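Local coordinates for sensor protein (Vibrio cholerae, PDB 3BY9), which senses C4-dicarboxylates such as succinate as the extracytoplasmic sensor domain of a membrane-bound, two-component kinase that probably autophosphorylates on histidine, at residues Gln13-Arg18 / Trp159-Ser164; Val24-Lys29 / Ser153-Gly158; Tyr165-Ala168 / Val174-Met177. All blocks are in the same frame, centred on the assembly; numbering follows the deposited sequence.

Contact 1. Residues Gln13-Arg18 / Trp159-Ser164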
loop_
_atom_site.group_PDB
_atom_site.type_symbol
_atom_site.label_atom_id
_atom_site.label_comp_id
_atom_site.label_asym_id
_atom_site.label_seq_id
_atom_site.Cartn_x
_atom_site.Cartn_y
_atom_site.Cartn_z
ATOM N N GLN A 13 -17.377 5.265 -14.955
ATOM C CA GLN A 13 -17.652 6.003 -13.722
ATOM C C GLN A 13 -18.317 5.107 -12.686
ATOM O O GLN A 13 -18.028 5.197 -11.498
ATOM C CB GLN A 13 -18.523 7.244 -13.991
ATOM C CG GLN A 13 -17.745 8.388 -14.664
ATOM C CD GLN A 13 -16.562 8.827 -13.820
ATOM O OE1 GLN A 13 -16.742 9.238 -12.679
ATOM N NE2 GLN A 13 -15.355 8.735 -14.367
ATOM N N SER A 14 -19.205 4.222 -13.133
ATOM C CA SER A 14 -19.868 3.325 -12.202
ATOM C C SER A 14 -18.897 2.268 -11.675
ATOM O O SER A 14 -18.959 1.869 -10.499
ATOM C CB SER A 14 -21.059 2.668 -12.886
ATOM O OG SER A 14 -22.096 3.622 -13.061
ATOM N N GLN A 15 -18.016 1.783 -12.545
ATOM C CA GLN A 15 -17.024 0.805 -12.097
ATOM C C GLN A 15 -16.118 1.429 -11.066
ATOM O O GLN A 15 -15.790 0.778 -10.066
ATOM C CB GLN A 15 -16.165 0.321 -13.249
ATOM C CG GLN A 15 -16.954 -0.498 -14.270
ATOM C CD GLN A 15 -16.026 -0.943 -15.382
ATOM O OE1 GLN A 15 -15.270 -1.921 -15.242
ATOM N NE2 GLN A 15 -16.040 -0.212 -16.462
ATOM N N LEU A 16 -15.696 2.676 -11.314
ATOM C CA LEU A 16 -14.801 3.339 -10.361
ATOM C C LEU A 16 -15.537 3.574 -9.030
ATOM O O LEU A 16 -14.946 3.466 -7.933
ATOM C CB LEU A 16 -14.280 4.697 -10.934
ATOM C CG LEU A 16 -13.311 4.554 -12.134
ATOM C CD1 LEU A 16 -13.017 5.869 -12.864
ATOM C CD2 LEU A 16 -11.995 3.943 -11.574
ATOM N N ASP A 17 -16.817 3.918 -9.104
ATOM C CA ASP A 17 -17.585 4.132 -7.859
ATOM C C ASP A 17 -17.625 2.823 -7.043
ATOM O O ASP A 17 -17.349 2.818 -5.835
ATOM C CB ASP A 17 -19.042 4.524 -8.162
ATOM C CG ASP A 17 -19.213 5.953 -8.622
ATOM O OD1 ASP A 17 -18.262 6.766 -8.553
ATOM O OD2 ASP A 17 -20.369 6.258 -9.050
ATOM N N ARG A 18 -17.950 1.719 -7.716
ATOM C CA ARG A 18 -18.055 0.423 -7.035
ATOM C C ARG A 18 -16.696 -0.055 -6.483
ATOM O O ARG A 18 -16.601 -0.539 -5.342
ATOM C CB ARG A 18 -18.596 -0.649 -7.986
ATOM C CG ARG A 18 -20.068 -0.521 -8.361
ATOM C CD ARG A 18 -20.582 -1.794 -9.082
ATOM N NE ARG A 18 -19.975 -2.033 -10.391
ATOM C CZ ARG A 18 -20.423 -1.495 -11.524
ATOM N NH1 ARG A 18 -21.477 -0.697 -11.500
ATOM N NH2 ARG A 18 -19.826 -1.750 -12.681
ATOM N N TRP A 159 -11.821 -6.919 -8.016
ATOM C CA TRP A 159 -11.989 -6.466 -9.403
ATOM C C TRP A 159 -12.494 -7.690 -10.157
ATOM O O TRP A 159 -11.733 -8.621 -10.378
ATOM C CB TRP A 159 -10.657 -6.056 -10.031
ATOM C CG TRP A 159 -10.907 -5.470 -11.399
ATOM C CD1 TRP A 159 -10.780 -6.092 -12.602
ATOM C CD2 TRP A 159 -11.386 -4.160 -11.668
ATOM N NE1 TRP A 159 -11.150 -5.243 -13.625
ATOM C CE2 TRP A 159 -11.528 -4.047 -13.081
ATOM C CE3 TRP A 159 -11.707 -3.070 -10.866
ATOM C CZ2 TRP A 159 -11.976 -2.897 -13.694
ATOM C CZ3 TRP A 159 -12.161 -1.908 -11.482
ATOM C CH2 TRP A 159 -12.290 -1.833 -12.892
ATOM N N GLN A 160 -13.738 -7.681 -10.577
ATOM C CA GLN A 160 -14.204 -8.886 -11.233
ATOM C C GLN A 160 -14.543 -8.750 -12.695
ATOM O O GLN A 160 -14.890 -9.721 -13.358
ATOM C CB GLN A 160 -15.359 -9.459 -10.432
ATOM C CG GLN A 160 -14.840 -10.164 -9.160
ATOM C CD GLN A 160 -14.034 -11.427 -9.494
ATOM O OE1 GLN A 160 -14.579 -12.392 -10.049
ATOM N NE2 GLN A 160 -12.732 -11.420 -9.169
ATOM N N ASN A 161 -14.382 -7.558 -13.227
ATOM C CA ASN A 161 -14.656 -7.372 -14.634
ATOM C C ASN A 161 -13.698 -8.139 -15.539
ATOM O O ASN A 161 -12.478 -8.060 -15.363
ATOM C CB ASN A 161 -14.549 -5.889 -14.981
ATOM C CG ASN A 161 -14.761 -5.641 -16.416
ATOM O OD1 ASN A 161 -13.835 -5.632 -17.189
ATOM N ND2 ASN A 161 -16.024 -5.424 -16.807
ATOM N N LYS A 162 -14.246 -8.847 -16.533
ATOM C CA LYS A 162 -13.394 -9.572 -17.449
ATOM C C LYS A 162 -13.253 -8.830 -18.785
ATOM O O LYS A 162 -12.550 -9.312 -19.692
ATOM C CB LYS A 162 -13.957 -10.994 -17.649
ATOM C CG LYS A 162 -13.737 -11.869 -16.400
ATOM C CD LYS A 162 -12.257 -12.217 -16.273
ATOM C CE LYS A 162 -11.958 -12.974 -14.982
ATOM N NZ LYS A 162 -12.433 -12.232 -13.778
ATOM N N SER A 163 -13.879 -7.645 -18.889
ATOM C CA SER A 163 -13.810 -6.868 -20.114
ATOM C C SER A 163 -13.017 -5.562 -19.954
ATOM O O SER A 163 -12.853 -4.830 -20.924
ATOM C CB SER A 163 -15.267 -6.529 -20.600
ATOM O OG SER A 163 -15.972 -5.812 -19.605
ATOM N N SER A 164 -12.472 -5.327 -18.760
ATOM C CA SER A 164 -11.698 -4.098 -18.490
ATOM C C SER A 164 -10.689 -4.450 -17.385
ATOM O O SER A 164 -10.825 -5.481 -16.710
ATOM C CB SER A 164 -12.620 -2.981 -18.020
ATOM O OG SER A 164 -13.316 -3.324 -16.832
#

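Contact 2. Residues Val24-Lys29 / Ser153-Gly158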
loop_
_atom_site.group_PDB
_atom_site.type_symbol
_atom_site.label_atom_id
_atom_site.label_comp_id
_atom_site.label_asym_id
_atom_site.label_seq_id
_atom_site.Cartn_x
_atom_site.Cartn_y
_atom_site.Cartn_z
ATOM N N VAL A 24 -12.387 1.366 0.048
ATOM C CA VAL A 24 -12.618 2.082 1.308
ATOM C C VAL A 24 -13.176 1.133 2.369
ATOM O O VAL A 24 -12.719 1.164 3.529
ATOM C CB VAL A 24 -13.600 3.277 1.077
ATOM C CG1 VAL A 24 -14.033 3.922 2.418
ATOM C CG2 VAL A 24 -12.917 4.305 0.213
ATOM N N ALA A 25 -14.125 0.269 1.985
ATOM C CA ALA A 25 -14.738 -0.649 2.957
ATOM C C ALA A 25 -13.727 -1.651 3.477
ATOM O O ALA A 25 -13.786 -2.061 4.654
ATOM C CB ALA A 25 -15.947 -1.433 2.340
ATOM N N THR A 26 -12.805 -2.052 2.598
ATOM C CA THR A 26 -11.789 -3.057 2.966
ATOM C C THR A 26 -10.751 -2.414 3.887
ATOM O O THR A 26 -10.439 -2.957 4.957
ATOM C CB THR A 26 -11.117 -3.572 1.692
ATOM O OG1 THR A 26 -12.126 -4.230 0.916
ATOM C CG2 THR A 26 -10.018 -4.557 1.984
ATOM N N LEU A 27 -10.275 -1.226 3.511
ATOM C CA LEU A 27 -9.277 -0.553 4.362
ATOM C C LEU A 27 -9.883 -0.169 5.751
ATOM O O LEU A 27 -9.183 -0.162 6.767
ATOM C CB LEU A 27 -8.788 0.719 3.658
ATOM C CG LEU A 27 -7.954 0.452 2.399
ATOM C CD1 LEU A 27 -7.712 1.811 1.691
ATOM C CD2 LEU A 27 -6.640 -0.215 2.760
ATOM N N ASP A 28 -11.184 0.113 5.784
ATOM C CA ASP A 28 -11.849 0.534 7.042
ATOM C C ASP A 28 -11.796 -0.544 8.115
ATOM O O ASP A 28 -11.995 -0.254 9.310
ATOM C CB ASP A 28 -13.337 0.903 6.763
ATOM C CG ASP A 28 -14.027 1.525 7.964
ATOM O OD1 ASP A 28 -13.575 2.599 8.403
ATOM O OD2 ASP A 28 -15.020 0.927 8.460
ATOM N N LYS A 29 -11.560 -1.787 7.719
ATOM C CA LYS A 29 -11.481 -2.865 8.704
ATOM C C LYS A 29 -10.135 -2.859 9.427
ATOM O O LYS A 29 -9.979 -3.538 10.454
ATOM C CB LYS A 29 -11.619 -4.219 8.028
ATOM C CG LYS A 29 -12.996 -4.416 7.342
ATOM C CD LYS A 29 -12.989 -5.656 6.481
ATOM C CE LYS A 29 -14.322 -5.826 5.795
ATOM N NZ LYS A 29 -14.267 -6.922 4.799
ATOM N N SER A 153 -4.555 -8.729 -1.301
ATOM C CA SER A 153 -5.417 -9.655 -2.060
ATOM C C SER A 153 -6.897 -9.372 -2.044
ATOM O O SER A 153 -7.542 -9.453 -3.086
ATOM C CB SER A 153 -5.208 -11.101 -1.584
ATOM O OG SER A 153 -3.852 -11.459 -1.774
ATOM N N ALA A 154 -7.466 -9.051 -0.884
ATOM C CA ALA A 154 -8.906 -8.830 -0.879
ATOM C C ALA A 154 -9.274 -7.618 -1.760
ATOM O O ALA A 154 -10.357 -7.591 -2.356
ATOM C CB ALA A 154 -9.431 -8.655 0.573
ATOM N N ILE A 155 -8.389 -6.622 -1.844
ATOM C CA ILE A 155 -8.683 -5.474 -2.715
ATOM C C ILE A 155 -8.589 -5.937 -4.177
ATOM O O ILE A 155 -9.538 -5.794 -4.937
ATOM C CB ILE A 155 -7.695 -4.297 -2.503
ATOM C CG1 ILE A 155 -7.988 -3.605 -1.160
ATOM C CG2 ILE A 155 -7.826 -3.251 -3.643
ATOM C CD1 ILE A 155 -7.085 -2.353 -0.917
ATOM N N GLU A 156 -7.443 -6.484 -4.581
ATOM C CA GLU A 156 -7.307 -6.906 -5.972
ATOM C C GLU A 156 -8.346 -7.922 -6.394
ATOM O O GLU A 156 -8.792 -7.914 -7.542
ATOM C CB GLU A 156 -5.896 -7.433 -6.239
ATOM C CG GLU A 156 -4.853 -6.318 -6.216
ATOM C CD GLU A 156 -3.434 -6.767 -6.568
ATOM O OE1 GLU A 156 -3.024 -7.900 -6.194
ATOM O OE2 GLU A 156 -2.695 -5.989 -7.196
ATOM N N GLN A 157 -8.751 -8.796 -5.472
ATOM C CA GLN A 157 -9.749 -9.816 -5.792
ATOM C C GLN A 157 -11.151 -9.247 -6.006
ATOM O O GLN A 157 -12.032 -9.926 -6.556
ATOM C CB GLN A 157 -9.760 -10.886 -4.688
ATOM C CG GLN A 157 -8.832 -12.099 -4.948
ATOM C CD GLN A 157 -7.371 -11.753 -5.303
ATOM O OE1 GLN A 157 -7.097 -11.084 -6.303
ATOM N NE2 GLN A 157 -6.431 -12.243 -4.492
ATOM N N GLY A 158 -11.356 -8.007 -5.572
ATOM C CA GLY A 158 -12.631 -7.331 -5.750
ATOM C C GLY A 158 -12.850 -6.847 -7.180
ATOM O O GLY A 158 -13.941 -6.382 -7.531
#

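Contact 3. Residues Tyr165-Ala168 / Val174-Met177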
loop_
_atom_site.group_PDB
_atom_site.type_symbol
_atom_site.label_atom_id
_atom_site.label_comp_id
_atom_site.label_asym_id
_atom_site.label_seq_id
_atom_site.Cartn_x
_atom_site.Cartn_y
_atom_site.Cartn_z
ATOM N N TYR A 165 -9.695 -3.592 -17.225
ATOM C CA TYR A 165 -8.632 -3.836 -16.266
ATOM C C TYR A 165 -8.506 -2.673 -15.355
ATOM O O TYR A 165 -8.976 -1.569 -15.674
ATOM C CB TYR A 165 -7.276 -3.975 -17.006
ATOM C CG TYR A 165 -7.263 -5.047 -18.071
ATOM C CD1 TYR A 165 -6.849 -6.366 -17.762
ATOM C CD2 TYR A 165 -7.802 -4.780 -19.332
ATOM C CE1 TYR A 165 -6.978 -7.412 -18.708
ATOM C CE2 TYR A 165 -7.974 -5.836 -20.269
ATOM C CZ TYR A 165 -7.553 -7.133 -19.926
ATOM O OH TYR A 165 -7.785 -8.144 -20.826
ATOM N N PHE A 166 -7.884 -2.897 -14.190
ATOM C CA PHE A 166 -7.634 -1.704 -13.370
ATOM C C PHE A 166 -6.178 -1.669 -12.956
ATOM O O PHE A 166 -5.475 -2.690 -12.935
ATOM C CB PHE A 166 -8.497 -1.677 -12.084
ATOM C CG PHE A 166 -7.828 -2.334 -10.900
ATOM C CD1 PHE A 166 -7.025 -1.600 -10.048
ATOM C CD2 PHE A 166 -7.963 -3.710 -10.687
ATOM C CE1 PHE A 166 -6.352 -2.220 -8.984
ATOM C CE2 PHE A 166 -7.292 -4.338 -9.631
ATOM C CZ PHE A 166 -6.478 -3.572 -8.771
ATOM N N VAL A 167 -5.683 -0.460 -12.690
ATOM C CA VAL A 167 -4.359 -0.360 -12.061
ATOM C C VAL A 167 -4.537 0.709 -10.961
ATOM O O VAL A 167 -5.455 1.531 -11.063
ATOM C CB VAL A 167 -3.220 0.162 -12.970
ATOM C CG1 VAL A 167 -2.907 -0.922 -14.050
ATOM C CG2 VAL A 167 -3.603 1.507 -13.660
ATOM N N ALA A 168 -3.685 0.655 -9.929
ATOM C CA ALA A 168 -3.654 1.701 -8.890
ATOM C C ALA A 168 -2.257 2.230 -9.029
ATOM O O ALA A 168 -1.283 1.483 -8.865
ATOM C CB ALA A 168 -3.870 1.106 -7.501
ATOM N N VAL A 174 3.851 4.627 -10.997
ATOM C CA VAL A 174 4.227 3.219 -10.869
ATOM C C VAL A 174 2.950 2.429 -10.473
ATOM O O VAL A 174 2.171 2.843 -9.586
ATOM C CB VAL A 174 5.315 3.006 -9.782
ATOM C CG1 VAL A 174 5.621 1.495 -9.623
ATOM C CG2 VAL A 174 6.614 3.740 -10.203
ATOM N N VAL A 175 2.750 1.290 -11.134
ATOM C CA VAL A 175 1.601 0.411 -10.871
ATOM C C VAL A 175 1.873 -0.406 -9.613
ATOM O O VAL A 175 2.773 -1.237 -9.590
ATOM C CB VAL A 175 1.356 -0.508 -12.098
ATOM C CG1 VAL A 175 0.235 -1.481 -11.793
ATOM C CG2 VAL A 175 0.934 0.373 -13.303
ATOM N N PHE A 176 1.107 -0.129 -8.541
ATOM C CA PHE A 176 1.279 -0.816 -7.261
ATOM C C PHE A 176 0.263 -1.951 -7.090
ATOM O O PHE A 176 0.558 -2.910 -6.388
ATOM C CB PHE A 176 1.137 0.183 -6.110
ATOM C CG PHE A 176 1.314 -0.438 -4.786
ATOM C CD1 PHE A 176 2.533 -0.998 -4.442
ATOM C CD2 PHE A 176 0.253 -0.535 -3.916
ATOM C CE1 PHE A 176 2.706 -1.671 -3.218
ATOM C CE2 PHE A 176 0.399 -1.204 -2.685
ATOM C CZ PHE A 176 1.631 -1.771 -2.345
HETATM N N MSE A 177 -0.937 -1.824 -7.694
HETATM C CA MSE A 177 -1.953 -2.907 -7.676
HETATM C C MSE A 177 -2.470 -2.996 -9.096
HETATM O O MSE A 177 -2.492 -2.012 -9.801
HETATM C CB MSE A 177 -3.127 -2.591 -6.728
HETATM C CG MSE A 177 -2.680 -2.712 -5.300
HETATM SE SE MSE A 177 -4.164 -2.486 -4.070
HETATM C CE MSE A 177 -4.505 -0.690 -4.277
#

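Contact 1. Residues Gln13-Arg18 / Trp159-Ser164
Gln15 reaches out from the helix to touch three residues of the loop, and in each case its nearest atom is OE1. In polar terms, OE1 lies 2.9 Å from Ser164 OG and 3.9 Å from Asn161 ND2. The position of Ser164 OG is uncertain, so the shorter distance marks a close approach of polar atoms and no more. The long reach comes from a side chain that is extended beyond CG, with chi2 at 180°, which carries the amide off the helix surface toward the inside of the loop's turn.

The aromatic part of the contact is looser. OE1 sits 3.8 Å from CZ2 of Trp159, approaching the indole obliquely, and the planes of the amide and the ring are 33° apart.

Within the loop, one well-formed bond ties the ends together. Trp159 NE1 donates to Ser164 O at 3.1 Å in a nearly straight bond; the acceptor lies in the indole plane, although the donor stands above the carbonyl plane. This joins the first residue of 159-164 to the last and helps fix the turn of the ring. The placing of the Asn161 amide against Ser163 and Ser164 is doubtful in the model.

Around the contact, Gln15 and Trp159 both rest on Val254 of strand 250-257, Ser164 touches Ser256 of the same strand, and Trp159 also meets Phe19 of helix 5-27 edge-to-face. Helix and loop thus meet over the four-stranded sheet.

Contact 2. Residues Val24-Lys29 / Ser153-Gly158
Thr26 and Ile155 make the closest approach between the two segments, with CG2 of Thr26 3.9 Å from CG1 of Ile155. The threonine sits with its methyl anti to the backbone N and its hydroxyl beside that N (chi1 -64°). This rotamer divides the residue in two: the methyl faces the partner helix, while OG1 is hydrogen-bonded to the carbonyl oxygen of His22, one turn back on its own helix. The polar end is thereby spent locally and the branch that meets Ile155 is purely hydrocarbon.

Ile155 uses its longer branch. CG1 lies beside the backbone N and CD1 continues in an extended line (chi2 -177°), so that CG1 rests against Thr26 and CD1 carries on away from it toward Leu27, ending 4.3 Å from Leu27 CD2. Ala154 adds its methyl at the border of the patch, its CB 4.4 Å from Thr26 CG2.

The backbones come near each other at Thr26 and Ile155, whose CA atoms are 6.9 Å apart, a spacing that such short branches can bridge. Met150 of strand 141-150 touches Thr26, Leu27 and Ile155, and Phe19 and Ile23 also pack on Ile155.

No hydrogen bond links the two segments directly, although His22 NE2, one turn before Thr26, is bonded to Ala154 O. The patch itself is held by van der Waals contact and the burial of methyl groups, so shape matters there more than bond direction.

Contact 3. Residues Tyr165-Ala168 / Val174-Met177
Met177, modelled as selenomethionine, has CG beside its backbone N (chi1 -72°) and a chain that bends at the selenium (chi3 -70°); the bend folds the terminal methyl back over Ala168, where CE lies 3.7 Å from Ala168 CB. Closer to the backbone, Met177 CB takes the ring of Phe166 at its far end, with Phe166 CE1 4.0 Å away, the two side chains meeting at a slant.

Beyond this cluster, Val167 and Val175 form a second apolar pair, their side chains crossing at about a right angle with the CG1 methyls 3.9 Å apart. All five of these residues are buried, and Ile155 and Glu156 of helix 153-157 lie against Met177.

Two backbone hydrogen bonds join the two segments at Ala168. Its N donates to Met177 O at 2.9 Å, and its O accepts from Phe176 N, also at 2.9 Å. A longer CA-H...O contact, 3.4 Å from Val167 CA to Met177 O, gives the same carbonyl a second neighbour.

Ala168 therefore faces two residues, Phe176 and Met177: a classic beta bulge in an antiparallel pairing, at the point where the chain turns a corner at Met177. The short strand 175-176 lies beside strand 165-169, which is outermost in the four-stranded sheet when that short strand is not counted. The arrangement is consistent with the first two strands of a PAS-like fold, as in other periplasmic sensors of this kind.

Overall arrangement
The chain starts with helix 5-27, which supplies one side of both contact 1 and contact 2. It then runs through the helices and the five-stranded sheet before returning at helix 153-157, where contact 2 closes its loop against the end of the first helix. The next residues, 159-164, close contact 1 farther back along that helix, so contact 2 is nested within the loop of contact 1. Contact 3 follows in series, closing the short turn between strand 165-169 and strand 175-176. Trp159 packs on Phe166, so the long helix, the loop after helix 153-157 and the edge of the four-stranded sheet are joined without the contacts crossing.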